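Local coordinates for acyl-CoA dehydrogenase (Thermus thermophilus, PDB 2Z1Q), which probably oxidises saturated acyl-CoA substrates to 2,3-dehydroacyl-CoA, using bound FAD as its redox cofactor, at residues B[447-452]-B[512-517]; B[13-18]-B[484-489]. All coordinates share one frame; numbering follows the deposited sequence.

Interaction 1 of 2, residues B[447-452]-B[512-517]; sequences LHQVQN and IYLAQA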
ATOM      1  N   LEU B 447      19.649   5.309  23.619  1.00 47.99           N
ATOM      2  CA  LEU B 447      19.650   6.746  23.363  1.00 45.91           C
ATOM      3  C   LEU B 447      20.903   7.142  22.607  1.00 44.05           C
ATOM      4  O   LEU B 447      20.923   8.159  21.915  1.00 44.23           O
ATOM      5  CB  LEU B 447      19.557   7.541  24.672  1.00 46.79           C
ATOM      6  CG  LEU B 447      18.169   7.618  25.313  1.00 47.80           C
ATOM      7  CD1 LEU B 447      18.188   8.600  26.468  1.00 47.95           C
ATOM      8  CD2 LEU B 447      17.152   8.057  24.276  1.00 48.61           C
ATOM      9  N   HIS B 448      21.949   6.335  22.737  1.00 41.48           N
ATOM     10  CA  HIS B 448      23.197   6.603  22.042  1.00 40.01           C
ATOM     11  C   HIS B 448      23.031   6.343  20.542  1.00 37.19           C
ATOM     12  O   HIS B 448      23.500   7.113  19.710  1.00 36.10           O
ATOM     13  CB  HIS B 448      24.319   5.714  22.584  1.00 40.52           C
ATOM     14  CG  HIS B 448      25.621   5.891  21.866  1.00 42.56           C
ATOM     15  ND1 HIS B 448      26.427   4.831  21.515  1.00 43.78           N
ATOM     16  CD2 HIS B 448      26.252   7.006  21.428  1.00 43.13           C
ATOM     17  CE1 HIS B 448      27.500   5.285  20.888  1.00 43.98           C
ATOM     18  NE2 HIS B 448      27.418   6.602  20.822  1.00 43.22           N
ATOM     19  N   GLN B 449      22.367   5.243  20.208  1.00 36.08           N
ATOM     20  CA  GLN B 449      22.137   4.891  18.809  1.00 36.73           C
ATOM     21  C   GLN B 449      21.340   6.014  18.152  1.00 36.47           C
ATOM     22  O   GLN B 449      21.545   6.344  16.981  1.00 35.90           O
ATOM     23  CB  GLN B 449      21.387   3.560  18.735  1.00 37.82           C
ATOM     24  CG  GLN B 449      22.049   2.467  19.560  1.00 39.19           C
ATOM     25  CD  GLN B 449      21.271   1.174  19.565  1.00 41.08           C
ATOM     26  OE1 GLN B 449      20.047   1.176  19.679  1.00 42.71           O
ATOM     27  NE2 GLN B 449      21.977   0.056  19.449  1.00 41.25           N
ATOM     28  N   VAL B 450      20.444   6.617  18.926  1.00 36.38           N
ATOM     29  CA  VAL B 450      19.643   7.725  18.432  1.00 36.58           C
ATOM     30  C   VAL B 450      20.569   8.880  18.092  1.00 36.77           C
ATOM     31  O   VAL B 450      20.402   9.547  17.071  1.00 37.76           O
ATOM     32  CB  VAL B 450      18.606   8.164  19.489  1.00 36.03           C
ATOM     33  CG1 VAL B 450      18.153   9.594  19.233  1.00 35.97           C
ATOM     34  CG2 VAL B 450      17.423   7.213  19.445  1.00 34.06           C
ATOM     35  N   GLN B 451      21.564   9.113  18.936  1.00 36.23           N
ATOM     36  CA  GLN B 451      22.495  10.193  18.672  1.00 36.56           C
ATOM     37  C   GLN B 451      23.310   9.911  17.424  1.00 33.87           C
ATOM     38  O   GLN B 451      23.594  10.825  16.652  1.00 35.35           O
ATOM     39  CB  GLN B 451      23.427  10.410  19.867  1.00 38.03           C
ATOM     40  CG  GLN B 451      22.690  10.837  21.121  1.00 41.55           C
ATOM     41  CD  GLN B 451      21.851  12.090  20.911  1.00 43.54           C
ATOM     42  OE1 GLN B 451      20.626  12.061  21.044  1.00 41.18           O
ATOM     43  NE2 GLN B 451      22.508  13.198  20.583  1.00 44.55           N
ATOM     44  N   ASN B 452      23.691   8.652  17.226  1.00 32.26           N
ATOM     45  CA  ASN B 452      24.480   8.289  16.049  1.00 32.31           C
ATOM     46  C   ASN B 452      23.683   8.519  14.754  1.00 31.01           C
ATOM     47  O   ASN B 452      24.247   8.947  13.748  1.00 30.96           O
ATOM     48  CB  ASN B 452      24.963   6.832  16.150  1.00 33.95           C
ATOM     49  CG  ASN B 452      26.177   6.664  17.088  1.00 37.49           C
ATOM     50  OD1 ASN B 452      26.598   5.536  17.375  1.00 37.08           O
ATOM     51  ND2 ASN B 452      26.742   7.780  17.556  1.00 35.49           N
ATOM     52  N   ILE B 512      11.318  -1.854  19.417  1.00 30.23           N
ATOM     53  CA  ILE B 512      10.928  -2.447  18.149  1.00 27.83           C
ATOM     54  C   ILE B 512      11.136  -1.455  17.006  1.00 28.08           C
ATOM     55  O   ILE B 512      11.616  -1.817  15.930  1.00 27.74           O
ATOM     56  CB  ILE B 512       9.447  -2.863  18.222  1.00 26.95           C
ATOM     57  CG1 ILE B 512       9.324  -4.134  19.062  1.00 24.09           C
ATOM     58  CG2 ILE B 512       8.858  -3.023  16.827  1.00 22.47           C
ATOM     59  CD1 ILE B 512       7.901  -4.521  19.332  1.00 18.88           C
ATOM     60  N   TYR B 513      10.790  -0.198  17.258  1.00 27.96           N
ATOM     61  CA  TYR B 513      10.909   0.858  16.262  1.00 29.49           C
ATOM     62  C   TYR B 513      12.371   1.239  16.036  1.00 30.41           C
ATOM     63  O   TYR B 513      12.826   1.379  14.890  1.00 31.39           O
ATOM     64  CB  TYR B 513      10.100   2.082  16.718  1.00 27.39           C
ATOM     65  CG  TYR B 513      10.062   3.178  15.693  1.00 27.36           C
ATOM     66  CD1 TYR B 513       9.073   3.195  14.711  1.00 25.74           C
ATOM     67  CD2 TYR B 513      11.070   4.138  15.631  1.00 26.27           C
ATOM     68  CE1 TYR B 513       9.088   4.124  13.694  1.00 22.80           C
ATOM     69  CE2 TYR B 513      11.098   5.086  14.599  1.00 27.37           C
ATOM     70  CZ  TYR B 513      10.097   5.059  13.630  1.00 24.58           C
ATOM     71  OH  TYR B 513      10.103   5.899  12.544  1.00 23.39           O
ATOM     72  N   LEU B 514      13.099   1.401  17.135  1.00 30.74           N
ATOM     73  CA  LEU B 514      14.513   1.756  17.105  1.00 30.65           C
ATOM     74  C   LEU B 514      15.359   0.777  16.274  1.00 30.83           C
ATOM     75  O   LEU B 514      16.083   1.190  15.361  1.00 30.85           O
ATOM     76  CB  LEU B 514      15.050   1.821  18.537  1.00 31.51           C
ATOM     77  CG  LEU B 514      16.557   2.024  18.687  1.00 31.95           C
ATOM     78  CD1 LEU B 514      16.955   3.283  17.946  1.00 32.31           C
ATOM     79  CD2 LEU B 514      16.940   2.122  20.159  1.00 31.99           C
ATOM     80  N   ALA B 515      15.270  -0.515  16.589  1.00 29.75           N
ATOM     81  CA  ALA B 515      16.035  -1.537  15.871  1.00 29.57           C
ATOM     82  C   ALA B 515      15.828  -1.431  14.361  1.00 30.84           C
ATOM     83  O   ALA B 515      16.790  -1.378  13.591  1.00 30.13           O
ATOM     84  CB  ALA B 515      15.636  -2.934  16.348  1.00 28.29           C
ATOM     85  N   GLN B 516      14.568  -1.404  13.943  1.00 30.13           N
ATOM     86  CA  GLN B 516      14.253  -1.307  12.526  1.00 29.70           C
ATOM     87  C   GLN B 516      14.735  -0.006  11.901  1.00 28.95           C
ATOM     88  O   GLN B 516      15.196   0.000  10.762  1.00 29.44           O
ATOM     89  CB  GLN B 516      12.752  -1.474  12.335  1.00 29.69           C
ATOM     90  CG  GLN B 516      12.287  -2.879  12.642  1.00 27.76           C
ATOM     91  CD  GLN B 516      10.787  -3.027  12.569  1.00 26.11           C
ATOM     92  OE1 GLN B 516      10.048  -2.460  13.376  1.00 27.17           O
ATOM     93  NE2 GLN B 516      10.326  -3.789  11.592  1.00 24.83           N
ATOM     94  N   ALA B 517      14.640   1.091  12.646  1.00 28.86           N
ATOM     95  CA  ALA B 517      15.088   2.386  12.149  1.00 29.00           C
ATOM     96  C   ALA B 517      16.590   2.364  11.871  1.00 30.48           C
ATOM     97  O   ALA B 517      17.062   2.987  10.912  1.00 29.95           O
ATOM     98  CB  ALA B 517      14.764   3.476  13.161  1.00 28.14           C
TER
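Gln449 and Leu514 reach for each other from two helices, and their side chains cross at about a right angle. Gln449 leaves its helix with CG anti to the carbonyl carbon (chi1 -51°) and stays extended beyond CG, which carries the amide out over the gap. There OE1 is the atom that touches: its C=O points almost straight at a methyl, with Gln449 OE1 lying 3.3 Å from Leu514 CD2 and 3.7 Å from Leu514 CG. This is van der Waals contact between a carbonyl oxygen and an aliphatic fork. Leu514 presents that fork because its CG sits anti to the backbone N (chi1 173°). Its other branch is shared: Leu514 CD1 lies 4.1 Å from Gln449 OE1 and 4.2 Å from Val450 CG2, the loose apolar part of the contact. Val450 offers only CG2 to this partner. With no hydrogen bond crossing and the closest CA atoms, those of Val450 and Leu514, 8.0 Å apart, the two helices meet through side-chain ends. The loop residue Arg551 also touches Gln449 and Ala515. In the all-helical C-terminal part of the chain, the contact joins helices 445-468 and 505-528, while helix 476-502, which comes between them in sequence, packs on both segments through Glu493 against Val450 and Ala491 against Tyr513.

Interaction 2 of 2, residues B[13-18]-B[484-489]; sequences GWLLEV and DILIDA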
ATOM      1  N   GLY B  13      16.867  21.901  17.069  1.00 56.78           N
ATOM      2  CA  GLY B  13      17.837  21.833  18.145  1.00 55.70           C
ATOM      3  C   GLY B  13      18.089  20.423  18.634  1.00 54.53           C
ATOM      4  O   GLY B  13      19.170  20.118  19.142  1.00 54.42           O
ATOM      5  N   TRP B  14      17.091  19.556  18.489  1.00 53.84           N
ATOM      6  CA  TRP B  14      17.216  18.171  18.922  1.00 53.19           C
ATOM      7  C   TRP B  14      18.292  17.455  18.116  1.00 54.25           C
ATOM      8  O   TRP B  14      18.684  16.332  18.434  1.00 54.48           O
ATOM      9  CB  TRP B  14      15.885  17.439  18.751  1.00 51.80           C
ATOM     10  CG  TRP B  14      15.308  17.592  17.383  1.00 50.03           C
ATOM     11  CD1 TRP B  14      14.472  18.576  16.951  1.00 49.56           C
ATOM     12  CD2 TRP B  14      15.572  16.763  16.248  1.00 49.96           C
ATOM     13  NE1 TRP B  14      14.194  18.415  15.616  1.00 49.67           N
ATOM     14  CE2 TRP B  14      14.858  17.309  15.159  1.00 49.65           C
ATOM     15  CE3 TRP B  14      16.345  15.612  16.044  1.00 50.19           C
ATOM     16  CZ2 TRP B  14      14.893  16.745  13.879  1.00 49.71           C
ATOM     17  CZ3 TRP B  14      16.380  15.049  14.769  1.00 50.43           C
ATOM     18  CH2 TRP B  14      15.658  15.617  13.706  1.00 49.78           C
ATOM     19  N   LEU B  15      18.772  18.113  17.072  1.00 55.00           N
ATOM     20  CA  LEU B  15      19.782  17.526  16.216  1.00 57.61           C
ATOM     21  C   LEU B  15      21.194  17.654  16.795  1.00 59.26           C
ATOM     22  O   LEU B  15      22.038  16.784  16.572  1.00 58.07           O
ATOM     23  CB  LEU B  15      19.702  18.175  14.831  1.00 58.22           C
ATOM     24  CG  LEU B  15      20.348  17.443  13.657  1.00 59.04           C
ATOM     25  CD1 LEU B  15      21.860  17.549  13.747  1.00 60.45           C
ATOM     26  CD2 LEU B  15      19.894  15.988  13.652  1.00 58.22           C
ATOM     27  N   LEU B  16      21.446  18.730  17.540  1.00 60.95           N
ATOM     28  CA  LEU B  16      22.759  18.947  18.140  1.00 62.48           C
ATOM     29  C   LEU B  16      22.775  18.559  19.617  1.00 63.37           C
ATOM     30  O   LEU B  16      23.777  18.054  20.120  1.00 63.62           O
ATOM     31  CB  LEU B  16      23.186  20.409  17.984  1.00 62.45           C
ATOM     32  CG  LEU B  16      23.285  20.979  16.565  1.00 62.88           C
ATOM     33  CD1 LEU B  16      24.114  20.050  15.687  1.00 61.58           C
ATOM     34  CD2 LEU B  16      21.886  21.158  15.990  1.00 63.80           C
ATOM     35  N   GLU B  17      21.665  18.799  20.308  1.00 64.00           N
ATOM     36  CA  GLU B  17      21.569  18.460  21.722  1.00 64.66           C
ATOM     37  C   GLU B  17      20.357  17.594  22.023  1.00 63.81           C
ATOM     38  O   GLU B  17      19.459  17.451  21.199  1.00 63.93           O
ATOM     39  CB  GLU B  17      21.513  19.728  22.569  1.00 66.23           C
ATOM     40  CG  GLU B  17      22.808  20.512  22.561  1.00 70.01           C
ATOM     41  CD  GLU B  17      22.752  21.731  23.457  1.00 72.01           C
ATOM     42  OE1 GLU B  17      23.758  22.467  23.519  1.00 73.33           O
ATOM     43  OE2 GLU B  17      21.700  21.952  24.096  1.00 74.27           O
ATOM     44  N   VAL B  18      20.349  17.012  23.215  1.00 63.52           N
ATOM     45  CA  VAL B  18      19.249  16.163  23.649  1.00 61.76           C
ATOM     46  C   VAL B  18      18.226  17.046  24.350  1.00 60.22           C
ATOM     47  O   VAL B  18      18.584  17.940  25.110  1.00 60.98           O
ATOM     48  CB  VAL B  18      19.742  15.074  24.629  1.00 62.86           C
ATOM     49  CG1 VAL B  18      18.565  14.251  25.131  1.00 63.58           C
ATOM     50  CG2 VAL B  18      20.761  14.181  23.938  1.00 61.78           C
ATOM     51  N   ASP B 484      14.853  10.559   5.514  1.00 26.93           N
ATOM     52  CA  ASP B 484      14.388   9.337   6.158  1.00 27.40           C
ATOM     53  C   ASP B 484      15.168   9.045   7.449  1.00 26.35           C
ATOM     54  O   ASP B 484      14.634   8.462   8.391  1.00 26.31           O
ATOM     55  CB  ASP B 484      14.470   8.160   5.186  1.00 26.44           C
ATOM     56  CG  ASP B 484      13.431   8.256   4.079  1.00 29.28           C
ATOM     57  OD1 ASP B 484      12.294   8.664   4.400  1.00 30.04           O
ATOM     58  OD2 ASP B 484      13.735   7.936   2.906  1.00 27.75           O
ATOM     59  N   ILE B 485      16.422   9.470   7.502  1.00 26.44           N
ATOM     60  CA  ILE B 485      17.210   9.246   8.707  1.00 26.42           C
ATOM     61  C   ILE B 485      16.741  10.236   9.778  1.00 25.65           C
ATOM     62  O   ILE B 485      16.521   9.853  10.930  1.00 25.37           O
ATOM     63  CB  ILE B 485      18.709   9.414   8.410  1.00 25.99           C
ATOM     64  CG1 ILE B 485      19.098   8.430   7.304  1.00 26.10           C
ATOM     65  CG2 ILE B 485      19.536   9.142   9.666  1.00 27.25           C
ATOM     66  CD1 ILE B 485      20.530   8.500   6.877  1.00 26.27           C
ATOM     67  N   LEU B 486      16.543  11.491   9.374  1.00 25.15           N
ATOM     68  CA  LEU B 486      16.075  12.532  10.290  1.00 26.55           C
ATOM     69  C   LEU B 486      14.703  12.162  10.853  1.00 27.40           C
ATOM     70  O   LEU B 486      14.436  12.381  12.040  1.00 29.35           O
ATOM     71  CB  LEU B 486      16.014  13.889   9.564  1.00 26.06           C
ATOM     72  CG  LEU B 486      17.374  14.456   9.140  1.00 27.34           C
ATOM     73  CD1 LEU B 486      17.184  15.671   8.239  1.00 25.64           C
ATOM     74  CD2 LEU B 486      18.179  14.825  10.378  1.00 26.53           C
ATOM     75  N   ILE B 487      13.851  11.584  10.004  1.00 26.18           N
ATOM     76  CA  ILE B 487      12.513  11.157  10.420  1.00 26.08           C
ATOM     77  C   ILE B 487      12.574  10.059  11.474  1.00 25.81           C
ATOM     78  O   ILE B 487      11.881  10.133  12.489  1.00 27.15           O
ATOM     79  CB  ILE B 487      11.688  10.612   9.223  1.00 25.89           C
ATOM     80  CG1 ILE B 487      11.398  11.757   8.252  1.00 25.92           C
ATOM     81  CG2 ILE B 487      10.411   9.907   9.731  1.00 22.05           C
ATOM     82  CD1 ILE B 487      10.789  11.346   6.941  1.00 26.52           C
ATOM     83  N   ASP B 488      13.383   9.032  11.230  1.00 26.43           N
ATOM     84  CA  ASP B 488      13.493   7.923  12.179  1.00 26.79           C
ATOM     85  C   ASP B 488      14.196   8.342  13.454  1.00 26.22           C
ATOM     86  O   ASP B 488      13.963   7.779  14.517  1.00 25.96           O
ATOM     87  CB  ASP B 488      14.245   6.748  11.560  1.00 27.82           C
ATOM     88  CG  ASP B 488      13.349   5.853  10.740  1.00 29.43           C
ATOM     89  OD1 ASP B 488      13.858   5.180   9.819  1.00 29.50           O
ATOM     90  OD2 ASP B 488      12.136   5.808  11.020  1.00 32.81           O
ATOM     91  N   ALA B 489      15.072   9.327  13.331  1.00 25.73           N
ATOM     92  CA  ALA B 489      15.810   9.817  14.476  1.00 27.69           C
ATOM     93  C   ALA B 489      14.816  10.517  15.392  1.00 27.56           C
ATOM     94  O   ALA B 489      14.649  10.124  16.544  1.00 27.51           O
ATOM     95  CB  ALA B 489      16.906  10.792  14.018  1.00 25.45           C
TER
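Trp14 and Leu15, on a helix-like turn in the N-terminal loop before helix 30-54, pack against helix 476-502 in the helical C-terminal region of the acyl-CoA dehydrogenase fold, more than 460 positions along the chain. Trp14 can be followed outward. Its CB points toward the helix, and chi1 of 51° puts CG between the backbone N and the carbonyl carbon, the crowded position, with the indole swung out toward Leu486. On the pyrrole side, NE1 turns to another partner and hydrogen-bonds Glu350 OE2, which satisfies the buried N-H and limits how far the ring can turn. The six-membered ring does the packing across the contact. Trp14 CZ3 lies 4.4 Å from Ala489 CB, and at the far end Trp14 CH2 is 3.8 Å from Leu486 O, a backbone oxygen. The same CH2 of Trp14 also meets Leu486 CD2 at 4.2 Å. That methyl is used twice, since Leu15 CD2 comes within 3.9 Å of Leu486 CD2, the two leucine side chains crossing at about a right angle. Tyr490 meets the indole with planes at about 55°, and Ile353 of helix 348-372 also packs on Trp14. The turn that presents Trp14 and Leu15 is closed by one carbonyl, Gly13 O, which accepts from both Leu16 N and Glu17 N at 3.1 Å each.

Overall arrangement
The centres of interactions 1 and 2 lie 11 Å apart; helix 476-502 forms one side of interaction 2 and packs on both segments of interaction 1. The contacts touch: Tyr513 OH stands 2.5 Å from Asp488 OD2, probably a weak hydrogen bond, on a carboxylate that also forms a salt bridge with Arg520. Ala517 CB packs 3.7 Å from Asp488 CG, and Gln451 OE1 meets Val18 CG2 at 3.6 Å. Lys454 NZ adds another tie, hydrogen-bonding both Gln451 OE1 and Trp14 O. Neither contact belongs to the FAD site, but Gln476, which binds FAD, begins the helix that carries 484-489. Interaction 1 joins two C-terminal helices, whereas interaction 2 lays an N-terminal loop on the helix between them in sequence.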